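Local coordinates for Mlr7391 protein (Mesorhizobium loti, PDB 3HK4) that is of unknown function but, with its NTF2-like fold, is possibly a SnoaL-like polyketide cyclase, at residues Glu31-Gly36 with Phe97-Lys102. Numbering follows the deposited sequence.
Sequences ELLKQG and FALRFK
Leu33 reaches from the last turn of helix 22-34 to strand 96-107 with one methyl, CD1, which meets both Leu99 and Phe101. The two leucines approach at a slant, methyl to methyl, Leu33 CD1 lying 3.8 Å from Leu99 CD1. Against Phe101 the same methyl comes to the rim of the ring, in its plane and not over a face, 3.9 Å from CE1 and 4.0 Å from CZ; the two side chains stand roughly at right angles. In Leu33, CG lies anti to the carbonyl carbon (chi1 -61°) and CD1 continues the extended chain (chi2 -171°), which brings this methyl up to both partners. Leu99 and Phe101, two apart on the strand, both offer side chains to the face on which the helices pack in the NTF2-like alpha+beta fold of the SnoaL-like family; Leu99 points at the helix, whereas Phe101 leaves the strand across that direction and reaches Leu33 with its ring edge. The contact is apolar, 84 Å² in all. Phe29 and Thr30 of the same helix also touch Leu99, while Val87 of strand 80-93 and Tyr122 of strand 114-125 pack on Phe101. Three residues on from Leu33, Gly36 (positive phi) forms a Schellman motif, its N bonded to Leu33 O (2.9 Å).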
loop_
_atom_site.group_PDB
_atom_site.type_symbol
_atom_site.label_atom_id
_atom_site.label_comp_id
_atom_site.label_asym_id
_atom_site.label_seq_id
_atom_site.Cartn_x
_atom_site.Cartn_y
_atom_site.Cartn_z
ATOM N N GLU A 31 -2.974 -1.931 -24.490
ATOM C CA GLU A 31 -4.287 -1.482 -24.901
ATOM C C GLU A 31 -5.235 -1.468 -23.711
ATOM O O GLU A 31 -6.036 -0.561 -23.544
ATOM C CB GLU A 31 -4.817 -2.367 -26.043
ATOM C CG GLU A 31 -4.097 -2.118 -27.375
ATOM C CD GLU A 31 -4.507 -3.092 -28.505
ATOM O OE1 GLU A 31 -5.428 -3.929 -28.315
ATOM O OE2 GLU A 31 -3.882 -3.023 -29.592
ATOM N N LEU A 32 -5.169 -2.510 -22.889
ATOM C CA LEU A 32 -5.972 -2.550 -21.704
ATOM C C LEU A 32 -5.666 -1.385 -20.767
ATOM O O LEU A 32 -6.599 -0.708 -20.253
ATOM C CB LEU A 32 -5.815 -3.937 -21.007
ATOM C CG LEU A 32 -6.486 -5.113 -21.667
ATOM C CD1 LEU A 32 -5.987 -6.470 -21.023
ATOM C CD2 LEU A 32 -7.976 -5.010 -21.554
ATOM N N LEU A 33 -4.396 -1.079 -20.567
ATOM C CA LEU A 33 -4.056 0.095 -19.705
ATOM C C LEU A 33 -4.568 1.379 -20.327
ATOM O O LEU A 33 -5.197 2.202 -19.613
ATOM C CB LEU A 33 -2.562 0.235 -19.431
ATOM C CG LEU A 33 -1.854 -0.918 -18.699
ATOM C CD1 LEU A 33 -0.417 -0.487 -18.311
ATOM C CD2 LEU A 33 -2.602 -1.450 -17.518
ATOM N N LYS A 34 -4.341 1.571 -21.631
ATOM C CA LYS A 34 -4.861 2.773 -22.303
ATOM C C LYS A 34 -6.374 2.941 -22.144
ATOM O O LYS A 34 -6.870 4.057 -22.012
ATOM C CB LYS A 34 -4.561 2.761 -23.792
ATOM C CG LYS A 34 -3.112 2.956 -24.138
ATOM C CD LYS A 34 -2.987 2.972 -25.640
ATOM C CE LYS A 34 -1.583 3.192 -26.066
ATOM N NZ LYS A 34 -1.508 3.195 -27.522
ATOM N N GLN A 35 -7.097 1.824 -22.206
ATOM C CA GLN A 35 -8.567 1.797 -22.070
ATOM C C GLN A 35 -9.055 1.989 -20.638
ATOM O O GLN A 35 -10.254 2.097 -20.397
ATOM C CB GLN A 35 -9.102 0.495 -22.626
ATOM C CG GLN A 35 -8.981 0.397 -24.161
ATOM C CD GLN A 35 -9.090 -1.028 -24.692
ATOM O OE1 GLN A 35 -9.572 -1.931 -23.993
ATOM N NE2 GLN A 35 -8.611 -1.240 -25.924
ATOM N N GLY A 36 -8.137 1.976 -19.693
ATOM C CA GLY A 36 -8.421 2.191 -18.280
ATOM C C GLY A 36 -8.670 0.903 -17.535
ATOM O O GLY A 36 -8.999 0.971 -16.381
ATOM N N PHE A 97 9.126 -5.658 -21.957
ATOM C CA PHE A 97 8.601 -4.473 -22.611
ATOM C C PHE A 97 8.499 -3.313 -21.618
ATOM O O PHE A 97 8.431 -3.503 -20.424
ATOM C CB PHE A 97 7.291 -4.716 -23.317
ATOM C CG PHE A 97 6.117 -4.963 -22.410
ATOM C CD1 PHE A 97 5.827 -6.240 -22.000
ATOM C CD2 PHE A 97 5.282 -3.940 -22.015
ATOM C CE1 PHE A 97 4.734 -6.489 -21.187
ATOM C CE2 PHE A 97 4.197 -4.177 -21.229
ATOM C CZ PHE A 97 3.922 -5.485 -20.810
ATOM N N ALA A 98 8.598 -2.114 -22.180
ATOM C CA ALA A 98 8.563 -0.873 -21.473
ATOM C C ALA A 98 7.436 -0.024 -21.972
ATOM O O ALA A 98 7.091 -0.063 -23.181
ATOM C CB ALA A 98 9.939 -0.081 -21.698
ATOM N N LEU A 99 6.883 0.758 -21.058
ATOM C CA LEU A 99 5.846 1.733 -21.340
ATOM C C LEU A 99 6.242 3.046 -20.697
ATOM O O LEU A 99 6.926 3.085 -19.691
ATOM C CB LEU A 99 4.494 1.304 -20.755
ATOM C CG LEU A 99 3.869 0.040 -21.315
ATOM C CD1 LEU A 99 2.635 -0.401 -20.495
ATOM C CD2 LEU A 99 3.513 0.314 -22.757
ATOM N N ARG A 100 5.816 4.130 -21.287
ATOM C CA ARG A 100 6.081 5.444 -20.724
ATOM C C ARG A 100 4.710 6.042 -20.375
ATOM O O ARG A 100 3.816 6.063 -21.204
ATOM C CB ARG A 100 6.878 6.295 -21.704
ATOM C CG ARG A 100 7.396 7.651 -21.112
ATOM C CD ARG A 100 6.382 8.736 -21.305
ATOM N NE ARG A 100 6.905 10.053 -21.006
ATOM C CZ ARG A 100 7.735 10.740 -21.796
ATOM N NH1 ARG A 100 8.192 10.247 -22.952
ATOM N NH2 ARG A 100 8.124 11.949 -21.410
ATOM N N PHE A 101 4.577 6.462 -19.120
ATOM C CA PHE A 101 3.352 6.983 -18.538
ATOM C C PHE A 101 3.593 8.429 -18.237
ATOM O O PHE A 101 4.588 8.739 -17.612
ATOM C CB PHE A 101 3.070 6.291 -17.233
ATOM C CG PHE A 101 2.902 4.799 -17.349
ATOM C CD1 PHE A 101 1.691 4.263 -17.742
ATOM C CD2 PHE A 101 3.924 3.945 -17.014
ATOM C CE1 PHE A 101 1.501 2.904 -17.821
ATOM C CE2 PHE A 101 3.775 2.589 -17.101
ATOM C CZ PHE A 101 2.551 2.044 -17.491
ATOM N N LYS A 102 2.718 9.296 -18.729
ATOM C CA LYS A 102 2.746 10.750 -18.441
ATOM C C LYS A 102 1.299 11.130 -18.112
ATOM O O LYS A 102 0.413 11.058 -18.968
ATOM C CB LYS A 102 3.319 11.595 -19.594
ATOM C CG LYS A 102 3.788 12.981 -19.108
ATOM C CD LYS A 102 4.092 14.001 -20.223
ATOM C CE LYS A 102 5.450 13.803 -20.895
ATOM N NZ LYS A 102 5.749 14.945 -21.872
#